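Putative acetamidase/formamidase (PDB 5UBU) probably hydrolyses carbon-nitrogen bonds of linear amides other than peptides, and binds sodium ions. Local coordinates at residues F36-S44 against S174-S184; G99-L110 against I240-W251. All coordinates share one frame; numbering follows the deposited sequence.

Interaction 1. Residues F36-S44 against S174-S184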
loop_
_atom_site.group_PDB
_atom_site.type_symbol
_atom_site.label_atom_id
_atom_site.label_comp_id
_atom_site.label_asym_id
_atom_site.label_seq_id
_atom_site.Cartn_x
_atom_site.Cartn_y
_atom_site.Cartn_z
ATOM N N PHE B 36 33.864 8.362 4.391
ATOM C CA PHE B 36 32.706 8.045 3.578
ATOM C C PHE B 36 31.469 8.462 4.357
ATOM O O PHE B 36 31.481 8.431 5.589
ATOM C CB PHE B 36 32.698 6.562 3.249
ATOM C CG PHE B 36 33.781 6.155 2.295
ATOM C CD1 PHE B 36 35.095 6.052 2.725
ATOM C CD2 PHE B 36 33.487 5.880 0.965
ATOM C CE1 PHE B 36 36.100 5.701 1.843
ATOM C CE2 PHE B 36 34.486 5.514 0.082
ATOM C CZ PHE B 36 35.794 5.426 0.521
ATOM N N HIS B 37 30.404 8.853 3.654
ATOM C CA HIS B 37 29.184 9.324 4.329
ATOM C C HIS B 37 27.998 8.397 4.246
ATOM O O HIS B 37 27.805 7.696 3.248
ATOM C CB HIS B 37 28.760 10.701 3.802
ATOM C CG HIS B 37 29.849 11.727 3.850
ATOM N ND1 HIS B 37 30.529 12.132 2.721
ATOM C CD2 HIS B 37 30.405 12.400 4.889
ATOM C CE1 HIS B 37 31.438 13.029 3.059
ATOM N NE2 HIS B 37 31.385 13.207 4.368
ATOM N N TYR B 38 27.202 8.433 5.315
ATOM C CA TYR B 38 25.975 7.650 5.446
ATOM C C TYR B 38 24.714 8.528 5.363
ATOM O O TYR B 38 23.600 8.047 5.602
ATOM C CB TYR B 38 26.012 6.804 6.727
ATOM C CG TYR B 38 27.011 5.677 6.620
ATOM C CD1 TYR B 38 26.630 4.444 6.085
ATOM C CD2 TYR B 38 28.337 5.840 7.025
ATOM C CE1 TYR B 38 27.534 3.400 5.969
ATOM C CE2 TYR B 38 29.244 4.796 6.916
ATOM C CZ TYR B 38 28.835 3.577 6.382
ATOM O OH TYR B 38 29.717 2.531 6.257
ATOM N N THR B 39 24.905 9.810 5.038
ATOM C CA THR B 39 23.801 10.749 4.842
ATOM C C THR B 39 24.193 11.642 3.657
ATOM O O THR B 39 25.352 12.025 3.513
ATOM C CB THR B 39 23.427 11.551 6.113
ATOM O OG1 THR B 39 22.188 12.238 5.897
ATOM C CG2 THR B 39 24.517 12.544 6.505
ATOM N N ILE B 40 23.217 11.938 2.806
ATOM C CA ILE B 40 23.409 12.730 1.587
ATOM C C ILE B 40 22.698 14.076 1.698
ATOM O O ILE B 40 21.472 14.141 1.677
ATOM C CB ILE B 40 22.895 11.918 0.389
ATOM C CG1 ILE B 40 23.765 10.659 0.254
ATOM C CG2 ILE B 40 22.907 12.751 -0.887
ATOM C CD1 ILE B 40 23.184 9.580 -0.634
ATOM N N GLY B 41 23.489 15.141 1.810
ATOM C CA GLY B 41 22.955 16.492 1.956
ATOM C C GLY B 41 23.996 17.579 1.701
ATOM O O GLY B 41 25.088 17.306 1.203
ATOM N N PRO B 42 23.654 18.825 2.047
ATOM C CA PRO B 42 24.524 19.978 1.839
ATOM C C PRO B 42 25.491 20.316 2.982
ATOM O O PRO B 42 26.174 21.331 2.903
ATOM C CB PRO B 42 23.501 21.118 1.693
ATOM C CG PRO B 42 22.407 20.735 2.631
ATOM C CD PRO B 42 22.324 19.234 2.553
ATOM N N TYR B 43 25.584 19.473 4.004
ATOM C CA TYR B 43 26.438 19.769 5.162
ATOM C C TYR B 43 27.818 19.088 5.151
ATOM O O TYR B 43 28.679 19.446 5.944
ATOM C CB TYR B 43 25.660 19.408 6.426
ATOM C CG TYR B 43 24.261 19.979 6.409
ATOM C CD1 TYR B 43 24.039 21.322 6.682
ATOM C CD2 TYR B 43 23.164 19.184 6.103
ATOM C CE1 TYR B 43 22.758 21.859 6.672
ATOM C CE2 TYR B 43 21.876 19.711 6.078
ATOM C CZ TYR B 43 21.678 21.047 6.367
ATOM O OH TYR B 43 20.413 21.588 6.357
ATOM N N SER B 44 28.020 18.121 4.255
ATOM C CA SER B 44 29.284 17.404 4.158
ATOM C C SER B 44 30.331 18.322 3.512
ATOM O O SER B 44 29.995 19.119 2.631
ATOM C CB SER B 44 29.152 16.188 3.222
ATOM O OG SER B 44 27.837 15.645 3.174
ATOM N N SER B 174 23.427 9.853 -6.395
ATOM C CA SER B 174 22.570 10.968 -6.002
ATOM C C SER B 174 23.227 12.330 -5.940
ATOM O O SER B 174 24.438 12.466 -6.058
ATOM C CB SER B 174 21.999 10.659 -4.613
ATOM O OG SER B 174 23.035 10.454 -3.677
ATOM N N VAL B 175 22.376 13.337 -5.771
ATOM C CA VAL B 175 22.802 14.720 -5.596
ATOM C C VAL B 175 22.142 15.205 -4.306
ATOM O O VAL B 175 21.148 14.633 -3.862
ATOM C CB VAL B 175 22.470 15.617 -6.798
ATOM C CG1 VAL B 175 23.343 15.250 -7.979
ATOM C CG2 VAL B 175 20.998 15.539 -7.165
ATOM N N SER B 176 22.698 16.240 -3.697
ATOM C CA SER B 176 22.157 16.757 -2.443
ATOM C C SER B 176 20.802 17.439 -2.549
ATOM O O SER B 176 20.513 18.076 -3.549
ATOM C CB SER B 176 23.117 17.777 -1.836
ATOM O OG SER B 176 22.558 18.375 -0.676
ATOM N N PRO B 177 19.944 17.246 -1.524
ATOM C CA PRO B 177 18.704 17.993 -1.461
ATOM C C PRO B 177 19.062 19.447 -1.143
ATOM O O PRO B 177 20.214 19.735 -0.823
ATOM C CB PRO B 177 17.973 17.364 -0.275
ATOM C CG PRO B 177 18.448 15.970 -0.245
ATOM C CD PRO B 177 19.871 16.011 -0.715
ATOM N N GLU B 178 18.092 20.345 -1.203
ATOM C CA GLU B 178 18.366 21.745 -0.922
ATOM C C GLU B 178 18.798 21.953 0.529
ATOM O O GLU B 178 19.855 22.548 0.779
ATOM C CB GLU B 178 17.147 22.614 -1.244
ATOM C CG GLU B 178 17.427 24.102 -1.109
ATOM C CD GLU B 178 16.283 24.983 -1.563
ATOM O OE1 GLU B 178 16.416 26.207 -1.377
ATOM O OE2 GLU B 178 15.267 24.477 -2.099
ATOM N N ILE B 179 17.986 21.455 1.470
ATOM C CA ILE B 179 18.288 21.601 2.916
ATOM C C ILE B 179 18.284 20.300 3.707
ATOM O O ILE B 179 18.874 20.249 4.778
ATOM C CB ILE B 179 17.342 22.614 3.615
ATOM C CG1 ILE B 179 15.880 22.125 3.619
ATOM C CG2 ILE B 179 17.463 23.984 2.956
ATOM C CD1 ILE B 179 14.956 23.000 4.440
ATOM N N ASP B 180 17.619 19.267 3.200
ATOM C CA ASP B 180 17.579 17.977 3.892
ATOM C C ASP B 180 18.852 17.184 3.698
ATOM O O ASP B 180 19.640 17.465 2.803
ATOM C CB ASP B 180 16.401 17.118 3.393
ATOM C CG ASP B 180 15.047 17.652 3.815
ATOM O OD1 ASP B 180 14.991 18.661 4.563
ATOM O OD2 ASP B 180 14.036 17.046 3.389
ATOM N N SER B 181 19.039 16.192 4.566
ATOM C CA SER B 181 20.169 15.274 4.482
ATOM C C SER B 181 19.523 13.903 4.680
ATOM O O SER B 181 19.122 13.549 5.796
ATOM C CB SER B 181 21.243 15.583 5.520
ATOM O OG SER B 181 22.430 14.860 5.233
ATOM N N ILE B 182 19.397 13.167 3.577
ATOM C CA ILE B 182 18.735 11.856 3.538
ATOM C C ILE B 182 19.741 10.725 3.699
ATOM O O ILE B 182 20.810 10.772 3.095
ATOM C CB ILE B 182 17.984 11.710 2.190
ATOM C CG1 ILE B 182 16.970 12.861 2.043
ATOM C CG2 ILE B 182 17.274 10.368 2.095
ATOM C CD1 ILE B 182 16.285 12.959 0.688
ATOM N N ASN B 183 19.411 9.694 4.480
ATOM C CA ASN B 183 20.378 8.602 4.675
ATOM C C ASN B 183 20.723 7.879 3.370
ATOM O O ASN B 183 19.973 7.927 2.390
ATOM C CB ASN B 183 19.991 7.629 5.817
ATOM C CG ASN B 183 18.734 6.831 5.542
ATOM O OD1 ASN B 183 18.536 6.301 4.453
ATOM N ND2 ASN B 183 17.920 6.666 6.570
ATOM N N SER B 184 21.877 7.225 3.380
ATOM C CA SER B 184 22.390 6.508 2.217
ATOM C C SER B 184 21.627 5.231 1.878
ATOM O O SER B 184 21.958 4.560 0.899
ATOM C CB SER B 184 23.869 6.183 2.437
ATOM O OG SER B 184 24.044 5.412 3.616
#

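Interaction 2. Residues G99-L110 against I240-W251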
loop_
_atom_site.group_PDB
_atom_site.type_symbol
_atom_site.label_atom_id
_atom_site.label_comp_id
_atom_site.label_asym_id
_atom_site.label_seq_id
_atom_site.Cartn_x
_atom_site.Cartn_y
_atom_site.Cartn_z
ATOM N N GLY B 99 17.884 24.037 -10.411
ATOM C CA GLY B 99 17.196 24.130 -11.694
ATOM C C GLY B 99 17.975 23.422 -12.787
ATOM O O GLY B 99 17.430 23.168 -13.865
ATOM N N ASP B 100 19.257 23.134 -12.519
ATOM C CA ASP B 100 20.125 22.426 -13.467
ATOM C C ASP B 100 19.994 20.922 -13.276
ATOM O O ASP B 100 19.216 20.448 -12.434
ATOM C CB ASP B 100 21.602 22.846 -13.303
ATOM C CG ASP B 100 21.851 24.305 -13.684
ATOM O OD1 ASP B 100 20.962 24.919 -14.311
ATOM O OD2 ASP B 100 22.950 24.828 -13.381
ATOM N N VAL B 101 20.747 20.180 -14.082
ATOM C CA VAL B 101 20.750 18.732 -14.028
ATOM C C VAL B 101 22.166 18.210 -14.195
ATOM O O VAL B 101 22.907 18.682 -15.063
ATOM C CB VAL B 101 19.874 18.137 -15.148
ATOM C CG1 VAL B 101 20.025 16.628 -15.229
ATOM C CG2 VAL B 101 18.417 18.504 -14.928
ATOM N N ILE B 102 22.541 17.247 -13.354
ATOM C CA ILE B 102 23.845 16.619 -13.445
ATOM C C ILE B 102 23.653 15.364 -14.280
ATOM O O ILE B 102 22.781 14.554 -13.983
ATOM C CB ILE B 102 24.379 16.186 -12.071
ATOM C CG1 ILE B 102 24.525 17.385 -11.135
ATOM C CG2 ILE B 102 25.712 15.456 -12.218
ATOM C CD1 ILE B 102 25.511 18.444 -11.604
ATOM N N ALA B 103 24.453 15.213 -15.330
ATOM C CA ALA B 103 24.397 14.033 -16.180
ATOM C C ALA B 103 25.577 13.165 -15.776
ATOM O O ALA B 103 26.715 13.622 -15.815
ATOM C CB ALA B 103 24.489 14.418 -17.648
ATOM N N VAL B 104 25.309 11.925 -15.379
ATOM C CA VAL B 104 26.374 11.017 -14.961
ATOM C C VAL B 104 26.429 9.822 -15.895
ATOM O O VAL B 104 25.557 8.952 -15.861
ATOM C CB VAL B 104 26.163 10.521 -13.513
ATOM C CG1 VAL B 104 27.307 9.602 -13.093
ATOM C CG2 VAL B 104 26.046 11.699 -12.558
ATOM N N TYR B 105 27.451 9.789 -16.742
ATOM C CA TYR B 105 27.644 8.683 -17.670
ATOM C C TYR B 105 28.650 7.711 -17.079
ATOM O O TYR B 105 29.778 8.080 -16.819
ATOM C CB TYR B 105 28.102 9.179 -19.051
ATOM C CG TYR B 105 28.537 8.062 -19.963
ATOM C CD1 TYR B 105 27.640 7.076 -20.354
ATOM C CD2 TYR B 105 29.837 7.999 -20.461
ATOM C CE1 TYR B 105 28.030 6.028 -21.179
ATOM C CE2 TYR B 105 30.233 6.960 -21.303
ATOM C CZ TYR B 105 29.322 5.978 -21.651
ATOM O OH TYR B 105 29.687 4.942 -22.471
ATOM N N ILE B 106 28.229 6.470 -16.854
ATOM C CA ILE B 106 29.119 5.453 -16.299
ATOM C C ILE B 106 29.846 4.783 -17.469
ATOM O O ILE B 106 29.208 4.205 -18.349
ATOM C CB ILE B 106 28.342 4.419 -15.465
ATOM C CG1 ILE B 106 27.545 5.127 -14.351
ATOM C CG2 ILE B 106 29.304 3.395 -14.875
ATOM C CD1 ILE B 106 26.627 4.215 -13.560
ATOM N N GLU B 107 31.172 4.880 -17.488
ATOM C CA GLU B 107 31.952 4.288 -18.569
ATOM C C GLU B 107 32.255 2.833 -18.316
ATOM O O GLU B 107 32.096 1.995 -19.209
ATOM C CB GLU B 107 33.299 4.995 -18.747
ATOM C CG GLU B 107 33.239 6.449 -19.171
ATOM C CD GLU B 107 34.614 7.022 -19.425
ATOM O OE1 GLU B 107 34.726 8.251 -19.647
ATOM O OE2 GLU B 107 35.595 6.246 -19.384
ATOM N N SER B 108 32.720 2.554 -17.099
ATOM C CA SER B 108 33.120 1.217 -16.712
ATOM C C SER B 108 33.111 0.997 -15.205
ATOM O O SER B 108 33.157 1.947 -14.416
ATOM C CB SER B 108 34.530 0.960 -17.236
ATOM O OG SER B 108 35.430 1.936 -16.742
HETATM N N MSE B 109 33.060 -0.280 -14.826
HETATM C CA MSE B 109 33.042 -0.699 -13.429
HETATM C C MSE B 109 33.803 -1.992 -13.333
HETATM O O MSE B 109 33.425 -2.987 -13.955
HETATM C CB MSE B 109 31.603 -0.898 -12.966
HETATM C CG MSE B 109 30.853 0.419 -12.839
HETATM SE SE MSE B 109 29.047 0.084 -12.140
HETATM C CE MSE B 109 29.530 -0.471 -10.317
ATOM N N LEU B 110 34.894 -1.985 -12.576
ATOM C CA LEU B 110 35.723 -3.180 -12.400
ATOM C C LEU B 110 35.837 -3.493 -10.912
ATOM O O LEU B 110 35.709 -2.590 -10.084
ATOM C CB LEU B 110 37.124 -2.948 -12.974
ATOM C CG LEU B 110 37.215 -2.553 -14.454
ATOM C CD1 LEU B 110 38.644 -2.214 -14.833
ATOM C CD2 LEU B 110 36.633 -3.649 -15.342
ATOM N N ILE B 240 36.057 0.007 -8.965
ATOM C CA ILE B 240 36.763 1.100 -9.600
ATOM C C ILE B 240 35.746 1.539 -10.643
ATOM O O ILE B 240 35.676 0.968 -11.734
ATOM C CB ILE B 240 38.085 0.673 -10.273
ATOM C CG1 ILE B 240 39.037 0.053 -9.241
ATOM C CG2 ILE B 240 38.741 1.877 -10.944
ATOM C CD1 ILE B 240 40.350 -0.442 -9.804
ATOM N N THR B 241 34.922 2.516 -10.277
ATOM C CA THR B 241 33.872 3.038 -11.151
ATOM C C THR B 241 34.349 4.317 -11.801
ATOM O O THR B 241 34.694 5.269 -11.104
ATOM C CB THR B 241 32.581 3.320 -10.357
ATOM O OG1 THR B 241 32.099 2.097 -9.787
ATOM C CG2 THR B 241 31.512 3.918 -11.247
ATOM N N THR B 242 34.368 4.328 -13.132
ATOM C CA THR B 242 34.779 5.495 -13.897
ATOM C C THR B 242 33.543 6.152 -14.492
ATOM O O THR B 242 32.777 5.506 -15.205
ATOM C CB THR B 242 35.779 5.126 -15.011
ATOM O OG1 THR B 242 36.956 4.569 -14.425
ATOM C CG2 THR B 242 36.192 6.363 -15.814
ATOM N N ILE B 243 33.363 7.437 -14.196
ATOM C CA ILE B 243 32.214 8.203 -14.680
ATOM C C ILE B 243 32.625 9.488 -15.389
ATOM O O ILE B 243 33.744 9.982 -15.203
ATOM C CB ILE B 243 31.267 8.586 -13.516
ATOM C CG1 ILE B 243 31.985 9.460 -12.476
ATOM C CG2 ILE B 243 30.719 7.339 -12.846
ATOM C CD1 ILE B 243 31.111 9.892 -11.320
ATOM N N LYS B 244 31.718 10.005 -16.218
ATOM C CA LYS B 244 31.920 11.271 -16.922
ATOM C C LYS B 244 30.718 12.091 -16.443
ATOM O O LYS B 244 29.571 11.688 -16.624
ATOM C CB LYS B 244 31.900 11.100 -18.452
ATOM C CG LYS B 244 32.746 12.087 -19.249
ATOM C CD LYS B 244 32.192 12.491 -20.613
ATOM C CE LYS B 244 33.247 13.134 -21.513
ATOM N NZ LYS B 244 32.639 13.963 -22.589
ATOM N N VAL B 245 30.984 13.220 -15.805
ATOM C CA VAL B 245 29.935 14.069 -15.255
ATOM C C VAL B 245 29.840 15.356 -16.058
ATOM O O VAL B 245 30.855 16.023 -16.269
ATOM C CB VAL B 245 30.248 14.405 -13.783
ATOM C CG1 VAL B 245 29.144 15.265 -13.167
ATOM C CG2 VAL B 245 30.453 13.119 -12.985
ATOM N N ASP B 246 28.636 15.706 -16.510
ATOM C CA ASP B 246 28.454 16.927 -17.284
ATOM C C ASP B 246 27.264 17.676 -16.664
ATOM O O ASP B 246 26.627 17.174 -15.725
ATOM C CB ASP B 246 28.285 16.613 -18.774
ATOM C CG ASP B 246 28.704 17.797 -19.698
ATOM O OD1 ASP B 246 28.581 18.981 -19.303
ATOM O OD2 ASP B 246 29.157 17.528 -20.846
ATOM N N LEU B 247 26.995 18.884 -17.160
ATOM C CA LEU B 247 25.947 19.733 -16.618
ATOM C C LEU B 247 25.026 20.278 -17.693
ATOM O O LEU B 247 25.491 20.826 -18.691
ATOM C CB LEU B 247 26.613 20.908 -15.908
ATOM C CG LEU B 247 25.745 21.952 -15.203
ATOM C CD1 LEU B 247 25.019 21.326 -14.029
ATOM C CD2 LEU B 247 26.610 23.100 -14.733
ATOM N N ILE B 248 23.718 20.120 -17.478
ATOM C CA ILE B 248 22.685 20.625 -18.385
ATOM C C ILE B 248 22.027 21.777 -17.641
ATOM O O ILE B 248 21.513 21.609 -16.541
ATOM C CB ILE B 248 21.648 19.549 -18.769
ATOM C CG1 ILE B 248 22.320 18.417 -19.559
ATOM C CG2 ILE B 248 20.537 20.173 -19.608
ATOM C CD1 ILE B 248 21.472 17.171 -19.692
ATOM N N LYS B 249 22.045 22.949 -18.252
ATOM C CA LYS B 249 21.505 24.144 -17.627
ATOM C C LYS B 249 20.008 24.309 -17.783
ATOM O O LYS B 249 19.448 24.031 -18.839
ATOM C CB LYS B 249 22.178 25.387 -18.219
ATOM C CG LYS B 249 23.701 25.427 -18.101
ATOM C CD LYS B 249 24.236 25.479 -16.673
ATOM C CE LYS B 249 23.864 26.771 -15.952
ATOM N NZ LYS B 249 24.464 26.843 -14.598
ATOM N N ASN B 250 19.376 24.749 -16.699
ATOM C CA ASN B 250 17.957 25.078 -16.662
ATOM C C ASN B 250 17.021 24.039 -17.314
ATOM O O ASN B 250 16.346 24.323 -18.297
ATOM C CB ASN B 250 17.804 26.466 -17.319
ATOM C CG ASN B 250 16.459 27.108 -17.066
ATOM O OD1 ASN B 250 15.806 26.857 -16.048
ATOM N ND2 ASN B 250 16.054 27.979 -17.979
ATOM N N TRP B 251 17.014 22.833 -16.750
ATOM C CA TRP B 251 16.156 21.725 -17.209
ATOM C C TRP B 251 15.461 21.234 -15.944
ATOM O O TRP B 251 16.043 20.515 -15.141
ATOM C CB TRP B 251 16.987 20.650 -17.931
ATOM C CG TRP B 251 16.203 19.498 -18.481
ATOM C CD1 TRP B 251 14.971 19.551 -19.056
ATOM C CD2 TRP B 251 16.663 18.152 -18.654
ATOM N NE1 TRP B 251 14.595 18.306 -19.497
ATOM C CE2 TRP B 251 15.621 17.429 -19.270
ATOM C CE3 TRP B 251 17.852 17.481 -18.330
ATOM C CZ2 TRP B 251 15.724 16.059 -19.562
ATOM C CZ3 TRP B 251 17.949 16.112 -18.614
ATOM C CH2 TRP B 251 16.893 15.424 -19.228
#

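Interaction 1. Residues F36-S44 against S174-S184
Ile40 and Ile182 face each other as an antiparallel hydrogen-bonded pair, and Thr39 and Asn183 next to them form a non-hydrogen-bonded one. Ile40 N gives a nearly straight bond (167° at the hydrogen) to Ile182 O, 2.7 Å away. Ile182 N returns the bond to Ile40 O. One step on, the backbone N of Ser184 reaches Tyr38 O at 2.9 Å, adding a bond next to the Thr39-Asn183 pair. Strands 39-40 and 182-183 thus make a two-stranded ribbon, separate from the larger sheets of this chain and lying at a subunit interface. Thr39 OG1 accepts a hydrogen bond from Ser181 OG at 2.7 Å; both hydroxyls stand anti to their own backbone N, which turns them to one another. Beyond Gly41 the chain turns through Pro42, whose CG lies over one face of the Tyr43 ring. The Tyr43 ring meets 174-184 at its edge: its OH donates to Ile179 O at 2.6 Å, in the carbonyl plane and on a lone pair, while CD2 lies 4.1 Å from Ser181 CB. The second subunit ties both groups into the interface, its Asp180 hydrogen-bonding to Thr39 OG1 and its Tyr43 stacking on the Tyr43 ring. Ile40 points to the other side of the ribbon from Thr39. With its CG1 beside the backbone N (chi1 -64°) and its chain then extended, Ile40 sends CD1 to Ser174 OG, whereas its CG2 approaches Pro177 CD at 4.5 Å; Phe217 of strand 214-222 packs against both Ile40 and Ser174. The Ser184 hydroxyl lies obliquely beside the Tyr38 ring and is hydrogen-bonded to Leu84 O, while Tyr38 OH bonds to Glu65.

Interaction 2. Residues G99-L110 against I240-W251
Val101 and Ile248 exchange two backbone hydrogen bonds, the first rungs of a long antiparallel ladder between adjacent strands of the large mixed sheet. Pairs Ala103-Asp246 and Tyr105-Lys244 repeat the exchange. A classic beta bulge then interrupts the register: Glu107 N donates to Thr242 O at 2.9 Å, but Thr242 N turns to Ser108 O, so two residues face one. After it, Leu110 and Ile240 resume the pairing. The face carrying Ile102, Val104, Ile106, Ile243, Val245 and Leu247 is largely apolar. Ile102 uses both branches there: CG2 meets Val245 CG1 at 3.6 Å, and CD1 touches Leu247 CD1 at 3.8 Å. Ile243 CG2 sits against Val104 CG1, with Ile106 CG1 close by. Further along, selenomethionine Met109 lays CG against Thr241 CG2. At the bulge, on the side of Tyr105 and Thr242, the Glu107 side chain brings OE2 to 3.6 Å from Thr242 CG2. Val101 CG2 lies obliquely 3.6 Å from Trp251 CE3. Beyond the Val101-Ile248 pair, Gly99 O accepts a hydrogen bond from Trp251 N. Asp100 holds the residues that follow strand 240-248 with both carboxylate oxygens. The side chain of Lys249, bent at chi2 and chi3 (-64° and -65°), curls back to bring NZ to the syn side of Asp100 OD2 in a 2.8 Å salt bridge. Strands 169-175 and 214-222 cover the apolar face, placing Ile170 on Ile106 and Leu216 on Val104 and Val245. Arg55 of strand 55-59 forms a salt bridge with Glu107 OE1, Arg15 is a cation-pi partner of the Trp251 indole, Tyr206 meets that indole edge-to-face, and Glu97 N shares Asp100 OD2. On the anti side of the other oxygen, Asn250 N points almost straight at Asp100 OD1, 2.9 Å away and 175° at the hydrogen.

Overall arrangement
From the N terminus the chain passes 36-44, then 99-110, before 174-184 returns to the first segment and closes interaction 1; 240-251 later returns to the second and closes interaction 2. The segments alternate, so the two loops cross, each spanning 129 intervening residues. Interaction 2 joins neighbouring strands of the nine-stranded sheet, whereas interaction 1 makes a small ribbon beside the second subunit. Their centres lie about 18 Å apart, yet they touch where Val175 CG1 packs on Ile102 CG1 at 4.0 Å. Strand 214-222 packs against both, with Ile218 and Ala221 on interaction 2.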